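Putative S41 protease (Bacteroides fragilis NCTC 9343, PDB 3K50) is probably a serine peptidase of the S41 family that cleaves peptide bonds in proteins, its exact function being unknown. Local coordinates at residues 27-32 / 52-57; 59-64 / 344-349; 135-140 / 162-167. All coordinates share one frame; numbering follows the deposited sequence.

Contact 1: residues 27-32 / 52-57; sequences YLWYRD and AVASMD
In the helical N-terminal region of the S41 architecture, Tyr27 and Asp57 join the loops that leave helix 18-26 and helix 45-52. The phenol is gripped by two bonds. Tyr27 OH donates to Asp57 OD2 at 2.6 Å, and the carboxylate oxygen accepts on its anti lone pair, the one away from OD1. The ring and carboxylate planes lie only 27° apart, nearly coplanar, and both polar partners of the hydroxyl sit at the ring edge rather than over a face. The same hydroxyl accepts the backbone Ala54 N-H at 3.1 Å, in a fairly straight bond (162° at the hydrogen). Asp57 OD2 has a second partner in the hydroxyl of Ser61, so one carboxylate oxygen serves two side chains.

Both loops turn just past their helices: Tyr27 to Tyr30 and Ala54 to Asp57 each form a type I beta turn. Where the turns meet, Ala54 CB lies 3.7 Å from Trp29 CB, and it also meets Asp32 CB at 3.9 Å.

The indole has neighbours on both faces. Leu28 CD2 lies above one face, toward the rim, while the methyl of Met56, a selenomethionine, lies over the other above the five-membered ring, in a CH-pi arrangement whose modelled closeness is doubtful. Met56 SE is 5.0 Å from the centroid of that Trp29 ring, a Met-aromatic contact, and the Met56 chain is bent at chi2 and chi3. At the six-membered end, Trp29 CZ3 is 3.8 Å from Asp57 CA. Val330 and Tyr329 also touch the indole.

One water also links the two backbones, donating to Asp32 O (3.1 Å) and accepting from Ser55 N (2.9 Å).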
loop_
_atom_site.group_PDB
_atom_site.type_symbol
_atom_site.label_atom_id
_atom_site.label_comp_id
_atom_site.label_asym_id
_atom_site.label_seq_id
_atom_site.Cartn_x
_atom_site.Cartn_y
_atom_site.Cartn_z
ATOM N N TYR A 27 -7.985 -18.761 13.331
ATOM C CA TYR A 27 -7.286 -17.621 13.879
ATOM C C TYR A 27 -5.955 -17.981 14.519
ATOM O O TYR A 27 -5.889 -18.919 15.320
ATOM C CB TYR A 27 -8.168 -16.997 14.966
ATOM C CG TYR A 27 -7.821 -15.614 15.487
ATOM C CD1 TYR A 27 -7.301 -14.615 14.653
ATOM C CD2 TYR A 27 -8.194 -15.248 16.756
ATOM C CE1 TYR A 27 -7.052 -13.323 15.152
ATOM C CE2 TYR A 27 -8.004 -13.913 17.258
ATOM C CZ TYR A 27 -7.442 -12.969 16.433
ATOM O OH TYR A 27 -7.269 -11.673 16.871
ATOM N N LEU A 28 -4.909 -17.198 14.202
ATOM C CA LEU A 28 -3.598 -17.381 14.794
ATOM C C LEU A 28 -3.724 -17.415 16.295
ATOM O O LEU A 28 -3.156 -18.304 16.951
ATOM C CB LEU A 28 -2.609 -16.257 14.429
ATOM C CG LEU A 28 -1.181 -16.357 14.976
ATOM C CD1 LEU A 28 -0.428 -17.611 14.501
ATOM C CD2 LEU A 28 -0.395 -15.104 14.656
ATOM N N TRP A 29 -4.494 -16.470 16.825
ATOM C CA TRP A 29 -4.601 -16.266 18.260
ATOM C C TRP A 29 -5.911 -16.796 18.849
ATOM O O TRP A 29 -6.506 -16.199 19.729
ATOM C CB TRP A 29 -4.472 -14.750 18.530
ATOM C CG TRP A 29 -3.127 -14.150 18.217
ATOM C CD1 TRP A 29 -1.924 -14.658 18.605
ATOM C CD2 TRP A 29 -2.815 -12.909 17.530
ATOM N NE1 TRP A 29 -0.917 -13.878 18.162
ATOM C CE2 TRP A 29 -1.418 -12.795 17.510
ATOM C CE3 TRP A 29 -3.563 -11.940 16.884
ATOM C CZ2 TRP A 29 -0.757 -11.720 16.930
ATOM C CZ3 TRP A 29 -2.916 -10.869 16.296
ATOM C CH2 TRP A 29 -1.530 -10.760 16.318
ATOM N N TYR A 30 -6.379 -17.926 18.374
ATOM C CA TYR A 30 -7.658 -18.434 18.846
ATOM C C TYR A 30 -7.638 -18.644 20.371
ATOM O O TYR A 30 -8.634 -18.498 21.030
ATOM C CB TYR A 30 -8.043 -19.732 18.108
ATOM C CG TYR A 30 -7.305 -20.976 18.554
ATOM C CD1 TYR A 30 -6.105 -21.345 17.982
ATOM C CD2 TYR A 30 -7.815 -21.780 19.579
ATOM C CE1 TYR A 30 -5.412 -22.466 18.445
ATOM C CE2 TYR A 30 -7.134 -22.910 20.033
ATOM C CZ TYR A 30 -5.957 -23.261 19.463
ATOM O OH TYR A 30 -5.288 -24.381 19.923
ATOM N N ARG A 31 -6.505 -19.015 20.934
ATOM C CA ARG A 31 -6.454 -19.277 22.362
ATOM C C ARG A 31 -6.654 -18.039 23.242
ATOM O O ARG A 31 -6.914 -18.161 24.446
ATOM C CB ARG A 31 -5.100 -19.893 22.716
ATOM C CG ARG A 31 -4.889 -21.333 22.265
ATOM C CD ARG A 31 -3.500 -21.772 22.740
ATOM N NE ARG A 31 -3.263 -23.162 22.415
ATOM C CZ ARG A 31 -3.717 -24.196 23.119
ATOM N NH1 ARG A 31 -4.442 -24.006 24.202
ATOM N NH2 ARG A 31 -3.466 -25.435 22.725
ATOM N N ASP A 32 -6.463 -16.871 22.638
ATOM C CA ASP A 32 -6.527 -15.588 23.314
ATOM C C ASP A 32 -7.817 -14.828 22.991
ATOM O O ASP A 32 -7.951 -13.661 23.327
ATOM C CB ASP A 32 -5.282 -14.770 22.941
ATOM C CG ASP A 32 -4.026 -15.369 23.496
ATOM O OD1 ASP A 32 -3.939 -15.504 24.731
ATOM O OD2 ASP A 32 -3.134 -15.713 22.701
ATOM N N ALA A 52 -14.286 -9.962 19.594
ATOM C CA ALA A 52 -13.708 -11.330 19.578
ATOM C C ALA A 52 -12.203 -11.413 19.359
ATOM O O ALA A 52 -11.583 -12.413 19.691
ATOM C CB ALA A 52 -14.405 -12.164 18.477
ATOM N N VAL A 53 -11.595 -10.415 18.754
ATOM C CA VAL A 53 -10.164 -10.477 18.510
ATOM C C VAL A 53 -9.371 -10.508 19.817
ATOM O O VAL A 53 -9.845 -10.110 20.841
ATOM C CB VAL A 53 -9.634 -9.285 17.675
ATOM C CG1 VAL A 53 -10.155 -9.361 16.213
ATOM C CG2 VAL A 53 -9.946 -7.971 18.382
ATOM N N ALA A 54 -8.158 -11.015 19.722
ATOM C CA ALA A 54 -7.167 -11.013 20.776
ATOM C C ALA A 54 -6.699 -9.565 20.930
ATOM O O ALA A 54 -6.725 -8.813 19.980
ATOM C CB ALA A 54 -5.992 -11.882 20.376
ATOM N N SER A 55 -6.258 -9.181 22.126
ATOM C CA SER A 55 -5.805 -7.802 22.352
ATOM C C SER A 55 -4.609 -7.420 21.509
ATOM O O SER A 55 -4.405 -6.243 21.273
ATOM C CB SER A 55 -5.480 -7.566 23.804
ATOM O OG SER A 55 -6.617 -7.837 24.589
HETATM N N MSE A 56 -3.857 -8.419 21.032
HETATM C CA MSE A 56 -2.684 -8.164 20.170
HETATM C C MSE A 56 -3.110 -7.723 18.793
HETATM O O MSE A 56 -2.320 -7.139 18.070
HETATM C CB MSE A 56 -1.817 -9.402 20.030
HETATM C CG MSE A 56 -1.185 -9.931 21.350
HETATM SE SE MSE A 56 -2.300 -11.108 22.328
HETATM C CE MSE A 56 -2.307 -12.789 21.160
ATOM N N ASP A 57 -4.377 -7.964 18.447
ATOM C CA ASP A 57 -4.897 -7.667 17.092
ATOM C C ASP A 57 -5.319 -6.208 16.981
ATOM O O ASP A 57 -6.485 -5.911 17.095
ATOM C CB ASP A 57 -6.075 -8.597 16.811
ATOM C CG ASP A 57 -6.344 -8.793 15.335
ATOM O OD1 ASP A 57 -6.182 -7.831 14.537
ATOM O OD2 ASP A 57 -6.743 -9.925 15.002
HETATM O O HOH W 1 -6.210 -11.277 24.124
#

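Contact 2: residues 59-64 / 344-349; sequences GFSKID and LNLVVC
Lys62 and Asn345 pair through their backbones where strand 62-64 runs antiparallel to strand 344-349, the axes 4.9 Å apart at closest approach. The contact joins strand 62-65 of the N-terminal region to strand 342-352 of the S41 peptidase region, in an antiparallel sheet where 342-352 also pairs with 330-336. Lys62 N donates to Asn345 O and Asn345 N returns a bond to Lys62 O, each 2.9 Å long, making this a hydrogen-bonded pair. The Asn345 carbonyl O also takes a CA-H...O contact from Ser61 CA at 3.1 Å. Ile63 and Leu344 follow as a non-hydrogen-bonded pair.

A side chain replaces backbone at the next step. Val347 N donates to Ser61 OG at 3.1 Å with 166° at the hydrogen. The serine oxygen stands anti to its own carbonyl carbon (chi1 -61°) and is hydrogen-bonded to Asp57 OD2 as well.

Lys62 NZ donates to Asp64 OD2 (2.6 Å, syn lone pair) in a salt bridge within strand 62-64. The Lys62 side chain lies beside that of Asn345, both pointing the same way.

Among apolar contacts, Ile63 CD1 touches Leu344 CD1 at 3.8 Å, both side chains also touching Leu49 of helix 45-52, and Phe60 CB touches Val347 CG2 at 3.7 Å.

Bonding to strand 344-349 thus extends past the N-terminal end of strand 62-64 through a side-chain hydroxyl, and the bond to Asp57 OD2 is consistent with holding that oxygen where Val347 N-H can reach it.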
loop_
_atom_site.group_PDB
_atom_site.type_symbol
_atom_site.label_atom_id
_atom_site.label_comp_id
_atom_site.label_asym_id
_atom_site.label_seq_id
_atom_site.Cartn_x
_atom_site.Cartn_y
_atom_site.Cartn_z
ATOM N N GLY A 59 -6.242 -3.927 14.913
ATOM C CA GLY A 59 -6.790 -3.627 13.609
ATOM C C GLY A 59 -6.183 -4.416 12.478
ATOM O O GLY A 59 -6.348 -4.038 11.304
ATOM N N PHE A 60 -5.541 -5.542 12.786
ATOM C CA PHE A 60 -4.990 -6.361 11.710
ATOM C C PHE A 60 -6.138 -7.117 11.004
ATOM O O PHE A 60 -6.355 -6.998 9.790
ATOM C CB PHE A 60 -3.903 -7.286 12.205
ATOM C CG PHE A 60 -2.847 -6.622 13.049
ATOM C CD1 PHE A 60 -2.397 -5.338 12.770
ATOM C CD2 PHE A 60 -2.260 -7.315 14.077
ATOM C CE1 PHE A 60 -1.437 -4.755 13.554
ATOM C CE2 PHE A 60 -1.274 -6.738 14.861
ATOM C CZ PHE A 60 -0.849 -5.471 14.586
ATOM N N SER A 61 -6.911 -7.856 11.769
ATOM C CA SER A 61 -8.079 -8.513 11.226
ATOM C C SER A 61 -9.141 -7.496 10.941
ATOM O O SER A 61 -9.343 -6.566 11.713
ATOM C CB SER A 61 -8.617 -9.518 12.237
ATOM O OG SER A 61 -7.657 -10.496 12.511
ATOM N N LYS A 62 -9.890 -7.689 9.856
ATOM C CA LYS A 62 -10.941 -6.736 9.534
ATOM C C LYS A 62 -11.998 -7.285 8.572
ATOM O O LYS A 62 -11.772 -8.275 7.889
ATOM C CB LYS A 62 -10.343 -5.496 8.905
ATOM C CG LYS A 62 -9.627 -5.719 7.646
ATOM C CD LYS A 62 -8.707 -4.523 7.358
ATOM C CE LYS A 62 -8.039 -4.608 5.975
ATOM N NZ LYS A 62 -9.038 -4.575 4.837
ATOM N N ILE A 63 -13.145 -6.615 8.554
ATOM C CA ILE A 63 -14.270 -6.971 7.686
ATOM C C ILE A 63 -14.230 -6.056 6.467
ATOM O O ILE A 63 -14.040 -4.838 6.591
ATOM C CB ILE A 63 -15.646 -6.820 8.392
ATOM C CG1 ILE A 63 -15.730 -7.640 9.699
ATOM C CG2 ILE A 63 -16.812 -7.131 7.393
ATOM C CD1 ILE A 63 -15.505 -9.180 9.550
ATOM N N ASP A 64 -14.386 -6.661 5.302
ATOM C CA ASP A 64 -14.505 -5.969 4.022
ATOM C C ASP A 64 -15.738 -6.490 3.275
ATOM O O ASP A 64 -16.062 -7.691 3.302
ATOM C CB ASP A 64 -13.265 -6.192 3.178
ATOM C CG ASP A 64 -12.095 -5.336 3.634
ATOM O OD1 ASP A 64 -12.281 -4.121 3.864
ATOM O OD2 ASP A 64 -10.983 -5.866 3.757
ATOM N N LEU A 344 -14.006 -11.757 5.746
ATOM C CA LEU A 344 -13.253 -11.699 7.011
ATOM C C LEU A 344 -11.789 -11.877 6.657
ATOM O O LEU A 344 -11.404 -12.955 6.205
ATOM C CB LEU A 344 -13.648 -12.820 7.952
ATOM C CG LEU A 344 -12.802 -13.036 9.237
ATOM C CD1 LEU A 344 -12.714 -11.707 10.020
ATOM C CD2 LEU A 344 -13.382 -14.137 10.131
ATOM N N ASN A 345 -11.016 -10.788 6.747
ATOM C CA ASN A 345 -9.575 -10.809 6.544
ATOM C C ASN A 345 -9.009 -11.081 7.934
ATOM O O ASN A 345 -8.980 -10.190 8.782
ATOM C CB ASN A 345 -9.081 -9.507 5.952
ATOM C CG ASN A 345 -9.450 -9.368 4.464
ATOM O OD1 ASN A 345 -10.282 -8.537 4.075
ATOM N ND2 ASN A 345 -8.880 -10.226 3.653
ATOM N N LEU A 346 -8.685 -12.350 8.185
ATOM C CA LEU A 346 -8.273 -12.815 9.514
ATOM C C LEU A 346 -6.783 -13.101 9.693
ATOM O O LEU A 346 -6.174 -13.689 8.814
ATOM C CB LEU A 346 -9.054 -14.078 9.798
ATOM C CG LEU A 346 -8.911 -14.765 11.169
ATOM C CD1 LEU A 346 -9.572 -13.924 12.226
ATOM C CD2 LEU A 346 -9.595 -16.182 11.064
ATOM N N VAL A 347 -6.191 -12.677 10.810
ATOM C CA VAL A 347 -4.802 -13.040 11.109
ATOM C C VAL A 347 -4.739 -14.566 11.219
ATOM O O VAL A 347 -5.415 -15.165 12.063
ATOM C CB VAL A 347 -4.280 -12.404 12.425
ATOM C CG1 VAL A 347 -2.885 -12.918 12.777
ATOM C CG2 VAL A 347 -4.259 -10.918 12.325
ATOM N N VAL A 348 -3.908 -15.181 10.388
ATOM C CA VAL A 348 -3.720 -16.635 10.359
ATOM C C VAL A 348 -2.283 -17.092 10.730
ATOM O O VAL A 348 -2.106 -18.154 11.363
ATOM C CB VAL A 348 -4.134 -17.233 8.969
ATOM C CG1 VAL A 348 -5.656 -17.072 8.787
ATOM C CG2 VAL A 348 -3.295 -16.634 7.825
ATOM N N CYS A 349 -1.267 -16.300 10.417
ATOM C CA CYS A 349 0.106 -16.705 10.744
ATOM C C CYS A 349 1.083 -15.613 11.025
ATOM O O CYS A 349 0.929 -14.483 10.610
ATOM C CB CYS A 349 0.724 -17.550 9.631
ATOM S SG CYS A 349 0.942 -16.789 7.994
#

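Contact 3: residues 135-140 / 162-167; sequences TRQLQI and ETTMPA
Strands 136-140 and 162-165 run antiparallel, 148° between their directions, with Arg136-Met165 and Leu138-Thr163 as hydrogen-bonded pairs. Each pair exchanges two N-H...O bonds, the straightest being Leu138 N to Thr163 O (2.8 Å, 171° at the hydrogen).

On the face carrying Gln137 and Thr164, a polar bond joins the non-hydrogen-bonded pair. Thr164 OG1 donates to Gln137 OE1 at 2.6 Å, approaching in the amide plane on a lone pair, with 113° at the oxygen. The Gln137 chain is bent at chi2, and its amide comes close to its neighbour. Close by, the methyls Thr135 CG2 and Thr164 CG2 meet at 3.5 Å.

The two strands form a hairpin in the five-stranded antiparallel sheet of the PDZ-like region, where 154-165 is an edge strand within the chain and 113-117 flanks 136-146.

The face of Arg136, Leu138, Thr163 and Met165 is mixed. Diagonally between neighbouring pairs, Leu138 CD1 lies 4.0 Å from the methyl CE of Met165, a selenomethionine, and Ile140 CG1 is 4.1 Å from Thr163 CG2. Thr163 OG1 is hydrogen-bonded to Ala106 O; Arg136 makes a hydrogen bond through NE to Asn118 and a salt bridge through NH1 to Glu129.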
loop_
_atom_site.group_PDB
_atom_site.type_symbol
_atom_site.label_atom_id
_atom_site.label_comp_id
_atom_site.label_asym_id
_atom_site.label_seq_id
_atom_site.Cartn_x
_atom_site.Cartn_y
_atom_site.Cartn_z
ATOM N N THR A 135 -20.096 14.359 -14.515
ATOM C CA THR A 135 -19.060 15.166 -15.111
ATOM C C THR A 135 -18.977 16.449 -14.308
ATOM O O THR A 135 -20.003 16.935 -13.859
ATOM C CB THR A 135 -19.391 15.468 -16.574
ATOM O OG1 THR A 135 -19.423 14.229 -17.293
ATOM C CG2 THR A 135 -18.350 16.380 -17.196
ATOM N N ARG A 136 -17.772 16.979 -14.094
ATOM C CA ARG A 136 -17.580 18.199 -13.308
ATOM C C ARG A 136 -16.646 19.133 -14.022
ATOM O O ARG A 136 -15.818 18.714 -14.830
ATOM C CB ARG A 136 -16.932 17.911 -11.930
ATOM C CG ARG A 136 -17.470 16.749 -11.104
ATOM C CD ARG A 136 -18.933 16.893 -10.779
ATOM N NE ARG A 136 -19.284 18.251 -10.340
ATOM C CZ ARG A 136 -19.218 18.695 -9.079
ATOM N NH1 ARG A 136 -18.823 17.899 -8.076
ATOM N NH2 ARG A 136 -19.572 19.954 -8.815
ATOM N N GLN A 137 -16.758 20.406 -13.691
ATOM C CA GLN A 137 -15.854 21.427 -14.197
ATOM C C GLN A 137 -14.958 21.767 -13.023
ATOM O O GLN A 137 -15.464 22.112 -11.954
ATOM C CB GLN A 137 -16.592 22.672 -14.672
ATOM C CG GLN A 137 -17.307 22.475 -15.990
ATOM C CD GLN A 137 -16.345 22.066 -17.102
ATOM O OE1 GLN A 137 -16.613 21.116 -17.841
ATOM N NE2 GLN A 137 -15.194 22.749 -17.187
ATOM N N LEU A 138 -13.643 21.701 -13.230
ATOM C CA LEU A 138 -12.712 21.961 -12.145
ATOM C C LEU A 138 -11.790 23.141 -12.394
ATOM O O LEU A 138 -11.323 23.330 -13.520
ATOM C CB LEU A 138 -11.833 20.713 -11.942
ATOM C CG LEU A 138 -12.503 19.343 -11.745
ATOM C CD1 LEU A 138 -11.463 18.214 -11.506
ATOM C CD2 LEU A 138 -13.566 19.339 -10.613
ATOM N N GLN A 139 -11.559 23.958 -11.368
ATOM C CA GLN A 139 -10.474 24.944 -11.401
ATOM C C GLN A 139 -9.304 24.213 -10.722
ATOM O O GLN A 139 -9.478 23.653 -9.664
ATOM C CB GLN A 139 -10.803 26.234 -10.658
ATOM C CG GLN A 139 -9.683 27.275 -10.725
ATOM C CD GLN A 139 -10.054 28.605 -10.079
ATOM O OE1 GLN A 139 -10.362 28.668 -8.892
ATOM N NE2 GLN A 139 -10.004 29.684 -10.871
ATOM N N ILE A 140 -8.138 24.229 -11.350
ATOM C CA ILE A 140 -6.964 23.512 -10.907
ATOM C C ILE A 140 -5.854 24.501 -10.591
ATOM O O ILE A 140 -5.739 25.538 -11.278
ATOM C CB ILE A 140 -6.450 22.552 -12.057
ATOM C CG1 ILE A 140 -7.487 21.461 -12.382
ATOM C CG2 ILE A 140 -5.088 21.868 -11.741
ATOM C CD1 ILE A 140 -7.894 20.648 -11.243
ATOM N N GLU A 162 -8.309 25.293 -15.959
ATOM C CA GLU A 162 -9.539 24.521 -15.773
ATOM C C GLU A 162 -9.582 23.251 -16.635
ATOM O O GLU A 162 -8.918 23.136 -17.655
ATOM C CB GLU A 162 -10.734 25.381 -16.129
ATOM C CG GLU A 162 -10.902 26.616 -15.227
ATOM C CD GLU A 162 -11.920 27.636 -15.755
ATOM O OE1 GLU A 162 -12.135 27.736 -16.989
ATOM O OE2 GLU A 162 -12.489 28.360 -14.909
ATOM N N THR A 163 -10.353 22.275 -16.202
ATOM C CA THR A 163 -10.542 21.099 -16.996
ATOM C C THR A 163 -11.896 20.502 -16.689
ATOM O O THR A 163 -12.542 20.835 -15.656
ATOM C CB THR A 163 -9.448 20.058 -16.713
ATOM O OG1 THR A 163 -9.602 18.973 -17.625
ATOM C CG2 THR A 163 -9.561 19.539 -15.284
ATOM N N THR A 164 -12.328 19.635 -17.607
ATOM C CA THR A 164 -13.580 18.891 -17.474
ATOM C C THR A 164 -13.260 17.463 -17.107
ATOM O O THR A 164 -12.502 16.804 -17.835
ATOM C CB THR A 164 -14.342 18.889 -18.798
ATOM O OG1 THR A 164 -14.582 20.250 -19.151
ATOM C CG2 THR A 164 -15.667 18.122 -18.679
HETATM N N MSE A 165 -13.815 16.987 -15.985
HETATM C CA MSE A 165 -13.579 15.632 -15.523
HETATM C C MSE A 165 -14.803 14.785 -15.819
HETATM O O MSE A 165 -15.900 15.110 -15.376
HETATM C CB MSE A 165 -13.281 15.571 -14.021
HETATM C CG MSE A 165 -12.841 14.206 -13.618
HETATM SE SE MSE A 165 -12.076 14.151 -11.884
HETATM C CE MSE A 165 -13.571 14.852 -10.863
ATOM N N PRO A 166 -14.620 13.664 -16.533
ATOM C CA PRO A 166 -15.800 12.845 -16.838
ATOM C C PRO A 166 -16.398 12.191 -15.599
ATOM O O PRO A 166 -15.769 12.202 -14.518
ATOM C CB PRO A 166 -15.271 11.779 -17.823
ATOM C CG PRO A 166 -13.868 12.140 -18.137
ATOM C CD PRO A 166 -13.379 13.107 -17.089
ATOM N N ALA A 167 -17.605 11.629 -15.753
ATOM C CA ALA A 167 -18.317 10.999 -14.646
ATOM C C ALA A 167 -17.533 9.824 -14.100
ATOM O O ALA A 167 -16.805 9.141 -14.837
ATOM C CB ALA A 167 -19.743 10.559 -15.069
#

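How the contacts relate
From the N terminus, contact 1 closes first, drawing together the ends of the loop that contains helix 45-52. Contact 2 opens just after it and closes only some 280 residues later, joining a strand of the N-terminal region to strand 342-352 of the S41 peptidase region. Contact 3 is nested within that long loop and closes the hairpin of strands 136-146 and 154-165 in the PDZ-like region. Contacts 1 and 2 are neighbours, their centres about 10 Å apart, with Leu28 N probably hydrogen-bonded to Val347 O at 3.0 Å. Contact 3 stands apart: its nearest atoms are about 23 Å from those of contact 2 and about 35 Å from contact 1.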